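Local coordinates for bifunctional protein PutA (Bdellovibrio bacteriovorus, PDB 5UR2) that probably oxidises proline to glutamate in two steps, using an FAD-dependent proline dehydrogenase and an NAD-dependent glutamate semialdehyde dehydrogenase carried on one chain, at residues V69-F77 with F908-N916; G146-E154 with D798-S806. All blocks are in the same frame, centred on the assembly; numbering follows the deposited sequence.

Interaction 1 (V69-F77 with F908-N916)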
# COMPACT_ATOMS: atom_id res chain seq x y z
N VAL B 69 1.81 35.89 25.98
CA VAL B 69 3.12 36.05 25.35
C VAL B 69 4.08 34.99 25.87
O VAL B 69 4.81 34.36 25.10
CB VAL B 69 3.66 37.48 25.58
CG1 VAL B 69 5.05 37.64 24.98
CG2 VAL B 69 2.71 38.53 25.00
N ALA B 70 4.07 34.76 27.19
CA ALA B 70 4.93 33.73 27.77
C ALA B 70 4.56 32.34 27.27
O ALA B 70 5.44 31.51 27.00
CB ALA B 70 4.84 33.77 29.30
N ARG B 71 3.26 32.06 27.13
CA ARG B 71 2.84 30.78 26.58
C ARG B 71 3.35 30.59 25.15
O ARG B 71 3.90 29.54 24.81
CB ARG B 71 1.31 30.65 26.63
CG ARG B 71 0.82 29.31 26.08
CD ARG B 71 -0.69 29.10 26.21
NE ARG B 71 -1.51 30.00 25.39
CZ ARG B 71 -1.83 29.79 24.11
NH1 ARG B 71 -1.38 28.72 23.47
NH2 ARG B 71 -2.60 30.66 23.47
N HIS B 72 3.18 31.61 24.30
CA HIS B 72 3.67 31.47 22.92
C HIS B 72 5.18 31.30 22.90
O HIS B 72 5.72 30.52 22.10
CB HIS B 72 3.26 32.68 22.08
CG HIS B 72 1.84 32.64 21.62
ND1 HIS B 72 0.78 32.97 22.44
CD2 HIS B 72 1.29 32.29 20.43
CE1 HIS B 72 -0.35 32.85 21.77
NE2 HIS B 72 -0.07 32.44 20.55
N LEU B 73 5.88 32.02 23.78
CA LEU B 73 7.34 31.91 23.84
C LEU B 73 7.76 30.48 24.15
O LEU B 73 8.59 29.89 23.44
CB LEU B 73 7.88 32.89 24.87
CG LEU B 73 9.32 33.35 24.70
CD1 LEU B 73 9.51 34.00 23.36
CD2 LEU B 73 9.69 34.32 25.80
N LYS B 74 7.18 29.89 25.20
CA LYS B 74 7.51 28.51 25.56
C LYS B 74 7.22 27.56 24.42
O LYS B 74 8.02 26.67 24.11
CB LYS B 74 6.74 28.10 26.83
N GLU B 75 6.08 27.74 23.74
CA GLU B 75 5.69 26.82 22.67
C GLU B 75 6.60 26.96 21.46
O GLU B 75 6.92 25.96 20.81
CB GLU B 75 4.24 27.07 22.26
CG GLU B 75 3.24 26.79 23.37
CD GLU B 75 1.83 27.07 22.91
OE1 GLU B 75 1.60 27.06 21.68
OE2 GLU B 75 0.95 27.30 23.77
N TYR B 76 7.02 28.18 21.13
CA TYR B 76 7.87 28.36 19.96
C TYR B 76 9.32 27.98 20.24
O TYR B 76 10.03 27.56 19.31
CB TYR B 76 7.79 29.80 19.44
CG TYR B 76 6.63 30.08 18.50
CD1 TYR B 76 6.64 29.61 17.19
CD2 TYR B 76 5.54 30.84 18.90
CE1 TYR B 76 5.58 29.87 16.32
CE2 TYR B 76 4.48 31.11 18.03
CZ TYR B 76 4.51 30.62 16.74
OH TYR B 76 3.48 30.88 15.87
N PHE B 77 9.77 28.12 21.49
CA PHE B 77 11.14 27.76 21.87
C PHE B 77 11.18 26.87 23.12
O PHE B 77 11.44 25.67 23.04
CB PHE B 77 11.95 29.03 22.12
CG PHE B 77 11.72 30.11 21.09
CD1 PHE B 77 12.36 30.07 19.86
CD2 PHE B 77 10.85 31.17 21.35
CE1 PHE B 77 12.15 31.07 18.91
CE2 PHE B 77 10.63 32.15 20.41
CZ PHE B 77 11.28 32.10 19.19
N PHE B 908 -7.70 28.21 12.53
CA PHE B 908 -6.74 29.28 12.30
C PHE B 908 -6.11 29.62 13.64
O PHE B 908 -6.80 30.03 14.58
CB PHE B 908 -7.40 30.52 11.68
CG PHE B 908 -7.72 30.35 10.23
CD1 PHE B 908 -8.91 29.75 9.83
CD2 PHE B 908 -6.82 30.74 9.25
CE1 PHE B 908 -9.21 29.57 8.47
CE2 PHE B 908 -7.11 30.56 7.89
CZ PHE B 908 -8.30 29.98 7.50
N SER B 909 -4.81 29.40 13.75
CA SER B 909 -4.13 29.60 15.01
C SER B 909 -2.65 29.78 14.74
O SER B 909 -2.11 29.25 13.77
CB SER B 909 -4.35 28.42 15.97
OG SER B 909 -3.61 28.61 17.17
N ARG B 910 -2.00 30.53 15.61
CA ARG B 910 -0.56 30.68 15.54
C ARG B 910 0.08 30.24 16.85
O ARG B 910 1.15 30.73 17.23
CB ARG B 910 -0.19 32.10 15.14
CG ARG B 910 -0.57 32.33 13.67
CD ARG B 910 -0.25 33.71 13.18
NE ARG B 910 -1.12 34.71 13.77
CZ ARG B 910 -1.01 36.01 13.54
NH1 ARG B 910 -0.05 36.45 12.73
NH2 ARG B 910 -1.83 36.87 14.12
N SER B 911 -0.57 29.29 17.52
CA SER B 911 -0.05 28.61 18.68
C SER B 911 0.31 27.19 18.31
O SER B 911 -0.58 26.40 17.96
CB SER B 911 -1.07 28.61 19.81
OG SER B 911 -0.77 27.59 20.75
N PRO B 912 1.59 26.82 18.37
CA PRO B 912 1.95 25.42 18.09
C PRO B 912 1.22 24.40 18.95
O PRO B 912 0.81 23.35 18.45
CB PRO B 912 3.47 25.40 18.34
CG PRO B 912 3.90 26.84 18.01
CD PRO B 912 2.76 27.69 18.52
N ALA B 913 1.04 24.68 20.25
CA ALA B 913 0.39 23.69 21.12
C ALA B 913 -1.10 23.59 20.83
O ALA B 913 -1.68 22.50 20.91
CB ALA B 913 0.63 24.04 22.59
N ASN B 914 -1.75 24.72 20.54
CA ASN B 914 -3.16 24.68 20.15
C ASN B 914 -3.33 23.96 18.82
O ASN B 914 -4.27 23.18 18.65
CB ASN B 914 -3.71 26.11 20.08
CG ASN B 914 -3.94 26.72 21.45
OD1 ASN B 914 -3.66 26.09 22.48
ND2 ASN B 914 -4.43 27.96 21.49
N ILE B 915 -2.42 24.19 17.88
CA ILE B 915 -2.47 23.48 16.60
C ILE B 915 -2.34 21.98 16.81
O ILE B 915 -3.06 21.19 16.20
CB ILE B 915 -1.40 24.03 15.63
CG1 ILE B 915 -1.79 25.43 15.15
CG2 ILE B 915 -1.21 23.09 14.42
CD1 ILE B 915 -0.68 26.17 14.37
N ASN B 916 -1.42 21.56 17.68
CA ASN B 916 -1.29 20.13 17.93
C ASN B 916 -2.54 19.54 18.59
O ASN B 916 -2.96 18.43 18.25
CB ASN B 916 -0.04 19.84 18.75
CG ASN B 916 1.23 19.94 17.92
OD1 ASN B 916 1.21 19.77 16.70
ND2 ASN B 916 2.35 20.21 18.59
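Glu75 OE1 takes two hydrogen bonds at the N-terminal end of helix 912-921. The hydroxyl of Ser911 donates to its syn lone pair (OG to OE1 2.6 Å), while Ala913 N, 2.8 Å from the same OE1, comes from above the carboxylate plane. The carboxylate reaches this end because its chain runs extended beyond CG (chi2 179°). Ser911 OG in turn accepts from Arg71 NH1 at 3.0 Å, near the guanidinium plane. Ser911 is itself the N-cap residue, its OG accepting from Asn914 N, so a glutamate from the proline utilization A N-terminal domain supplements the cap of an aldehyde dehydrogenase helix. Next to Glu75 on helix 66-76, the Tyr76 ring has Pro912 over one face, a CH-pi contact with CG 3.9 Å from the ring centroid. The phenol OH makes a weak bond to Arg910 O, and it also meets Arg976 of the second subunit. Behind this first shell, Arg71 NH1 forms a salt bridge with Glu75 OE2 (2.7 Å), and Glu68 holds Arg71 NH2. Asp758 binds His72 NE2 and, through its backbone oxygen, Arg910 NE; Asp756 receives both Ser909 OG and Asn914 ND2.

Interaction 2 (G146-E154 with D798-S806)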
# COMPACT_ATOMS: atom_id res chain seq x y z
N GLY B 146 -0.87 48.65 5.86
CA GLY B 146 -2.17 48.21 6.30
C GLY B 146 -2.28 46.70 6.18
O GLY B 146 -1.45 46.05 5.54
N GLU B 147 -3.31 46.16 6.83
CA GLU B 147 -3.63 44.76 6.62
C GLU B 147 -4.31 44.61 5.26
O GLU B 147 -4.52 45.59 4.53
CB GLU B 147 -4.50 44.22 7.74
CG GLU B 147 -4.32 44.94 9.06
CD GLU B 147 -4.92 44.18 10.23
OE1 GLU B 147 -5.25 42.99 10.06
OE2 GLU B 147 -5.07 44.79 11.30
N ALA B 148 -4.64 43.38 4.90
CA ALA B 148 -5.30 43.14 3.63
C ALA B 148 -6.63 43.88 3.57
O ALA B 148 -7.35 43.98 4.57
CB ALA B 148 -5.53 41.64 3.42
N THR B 149 -6.92 44.46 2.41
CA THR B 149 -8.24 45.03 2.16
C THR B 149 -9.16 43.87 1.77
O THR B 149 -9.17 43.42 0.62
CB THR B 149 -8.20 46.10 1.07
OG1 THR B 149 -7.54 47.27 1.57
CG2 THR B 149 -9.63 46.49 0.62
N LEU B 150 -9.95 43.40 2.73
CA LEU B 150 -10.90 42.32 2.52
C LEU B 150 -12.33 42.80 2.34
O LEU B 150 -13.17 42.04 1.85
CB LEU B 150 -10.85 41.34 3.70
CG LEU B 150 -9.54 40.57 3.85
CD1 LEU B 150 -9.59 39.61 5.02
CD2 LEU B 150 -9.25 39.81 2.58
N SER B 151 -12.64 44.03 2.75
CA SER B 151 -14.00 44.54 2.69
C SER B 151 -14.01 45.93 2.06
O SER B 151 -12.99 46.62 2.00
CB SER B 151 -14.62 44.61 4.08
OG SER B 151 -13.96 45.62 4.82
N GLU B 152 -15.20 46.35 1.62
CA GLU B 152 -15.32 47.70 1.06
C GLU B 152 -15.16 48.78 2.13
O GLU B 152 -14.67 49.87 1.82
CB GLU B 152 -16.64 47.85 0.31
CG GLU B 152 -16.56 47.18 -1.06
CD GLU B 152 -15.33 47.57 -1.85
OE1 GLU B 152 -15.27 48.72 -2.33
OE2 GLU B 152 -14.40 46.73 -1.99
N LYS B 153 -15.54 48.50 3.38
CA LYS B 153 -15.23 49.45 4.45
C LYS B 153 -13.73 49.69 4.56
O LYS B 153 -13.27 50.83 4.68
CB LYS B 153 -15.77 48.97 5.79
CG LYS B 153 -15.43 49.95 6.92
CD LYS B 153 -16.05 49.59 8.25
CE LYS B 153 -15.43 50.45 9.36
NZ LYS B 153 -15.62 49.84 10.71
N GLU B 154 -12.94 48.61 4.54
CA GLU B 154 -11.49 48.75 4.63
C GLU B 154 -10.92 49.48 3.41
O GLU B 154 -10.02 50.32 3.55
CB GLU B 154 -10.85 47.37 4.81
CG GLU B 154 -11.05 46.78 6.22
CD GLU B 154 -10.93 45.25 6.24
OE1 GLU B 154 -10.66 44.64 5.18
OE2 GLU B 154 -11.12 44.66 7.33
N ASP B 798 -16.70 41.29 13.14
CA ASP B 798 -16.87 42.56 12.43
C ASP B 798 -16.28 42.48 11.03
O ASP B 798 -16.93 42.86 10.05
CB ASP B 798 -16.26 43.72 13.23
CG ASP B 798 -16.32 45.07 12.47
OD1 ASP B 798 -17.43 45.64 12.36
OD2 ASP B 798 -15.27 45.55 11.99
N ARG B 799 -15.06 41.96 10.89
CA ARG B 799 -14.46 41.86 9.56
C ARG B 799 -15.18 40.84 8.69
O ARG B 799 -15.31 41.04 7.47
CB ARG B 799 -12.98 41.51 9.67
CG ARG B 799 -12.12 42.61 10.27
CD ARG B 799 -10.65 42.30 10.01
NE ARG B 799 -10.26 42.54 8.62
CZ ARG B 799 -9.10 42.13 8.10
NH1 ARG B 799 -8.24 41.46 8.84
NH2 ARG B 799 -8.81 42.40 6.83
N LEU B 800 -15.65 39.74 9.29
CA LEU B 800 -16.41 38.73 8.55
C LEU B 800 -17.67 39.33 7.95
O LEU B 800 -17.98 39.12 6.77
CB LEU B 800 -16.77 37.56 9.47
CG LEU B 800 -17.52 36.41 8.77
CD1 LEU B 800 -16.59 35.59 7.87
CD2 LEU B 800 -18.28 35.50 9.77
N VAL B 801 -18.43 40.08 8.77
CA VAL B 801 -19.67 40.70 8.31
C VAL B 801 -19.39 41.73 7.23
O VAL B 801 -20.06 41.77 6.19
CB VAL B 801 -20.42 41.31 9.51
CG1 VAL B 801 -21.56 42.23 9.03
CG2 VAL B 801 -20.96 40.21 10.41
N GLU B 802 -18.39 42.59 7.45
CA GLU B 802 -18.06 43.59 6.44
C GLU B 802 -17.59 42.94 5.14
O GLU B 802 -17.92 43.42 4.06
CB GLU B 802 -17.01 44.56 6.97
CG GLU B 802 -17.55 45.47 8.06
CD GLU B 802 -18.75 46.29 7.61
OE1 GLU B 802 -18.75 46.80 6.47
OE2 GLU B 802 -19.72 46.39 8.40
N THR B 803 -16.83 41.84 5.24
CA THR B 803 -16.38 41.17 4.02
C THR B 803 -17.55 40.49 3.32
O THR B 803 -17.67 40.55 2.09
CB THR B 803 -15.27 40.15 4.33
OG1 THR B 803 -14.15 40.81 4.92
CG2 THR B 803 -14.79 39.48 3.05
N ALA B 804 -18.43 39.85 4.10
CA ALA B 804 -19.61 39.22 3.50
C ALA B 804 -20.50 40.26 2.81
O ALA B 804 -21.08 39.97 1.76
CB ALA B 804 -20.38 38.45 4.57
N LYS B 805 -20.59 41.48 3.36
CA LYS B 805 -21.34 42.54 2.69
C LYS B 805 -20.79 42.88 1.31
O LYS B 805 -21.51 43.46 0.49
CB LYS B 805 -21.36 43.85 3.50
CG LYS B 805 -22.28 43.90 4.71
CD LYS B 805 -22.19 45.27 5.37
CE LYS B 805 -22.98 45.33 6.67
NZ LYS B 805 -22.65 46.57 7.42
N SER B 806 -19.52 42.57 1.05
CA SER B 806 -18.88 43.03 -0.17
C SER B 806 -18.96 42.04 -1.32
O SER B 806 -18.70 42.44 -2.46
CB SER B 806 -17.41 43.37 0.11
OG SER B 806 -17.31 44.31 1.16
O HOH W 1 -17.94 46.45 3.96
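The side chains of Leu150 and Arg799 cross at about a right angle, with CD1 of Leu150 3.4 Å from NH2 of Arg799. The arginine chain bends at chi3 (74°), which turns its head back toward the loop and brings NE to 2.6 Å from Glu154 OE2. That oxygen is met on its syn side, though the carboxylate and guanidinium planes stand 57° apart, and the additional bonds from NH2 to the two carboxylate oxygens are weak. Glu147 OE1 adds a charge-only salt bridge to NH1, sitting well out of the guanidinium plane, while Asp762 of helix 761-773 pairs with NH2. Three carboxylates thus gather round one arginine, whose charge would be expected to favour their ionised form.

Farther along helix 790-806, CG2 of Thr803 packs 3.3 Å from Leu150 O; its hydroxyl is turned back to donate to Arg799 O. CB of Ser151 rests against Glu802, 3.5 Å from the backbone O. Further on, Ser806 OG accepts from Glu152 N at 3.0 Å and donates a hydrogen bond to Glu802 O, linking the two backbones through one hydroxyl. A water does similar work alongside, accepting from Lys153 N and donating to both the backbone O and the OE1 of Glu802. Arg221 and Ser204 hold the carboxylate of Glu152.

Glu154 also faces its own segment: OE1 receives Leu150 N (2.8 Å) nearly along the C-O axis and, more weakly, Ser151 N. In return, Ser151 OG accepts from Glu154 N. This reciprocal pair is a capping box at the start of helix 152-173, the helix that follows the first strand of the proline dehydrogenase barrel, here packed against a helix of the aldehyde dehydrogenase region.

How the interactions relate
From the N terminus, the chain runs through three helices before helix 66-76, whose partner in interaction 1 comes 831 residues later. It then forms strand 138-144, the first of the proline dehydrogenase barrel, and enters 146-154. Interaction 2 closes there with 798-806, after the rest of the barrel and much of the aldehyde dehydrogenase region. Only afterwards does 908-916 close the outer loop, so interaction 2 is nested within interaction 1 and the two do not cross. Their centres lie 27 Å apart, and their nearest atoms about 8 Å. Interaction 1 ties the N-terminal domain, and interaction 2 the barrel, to the aldehyde dehydrogenase part.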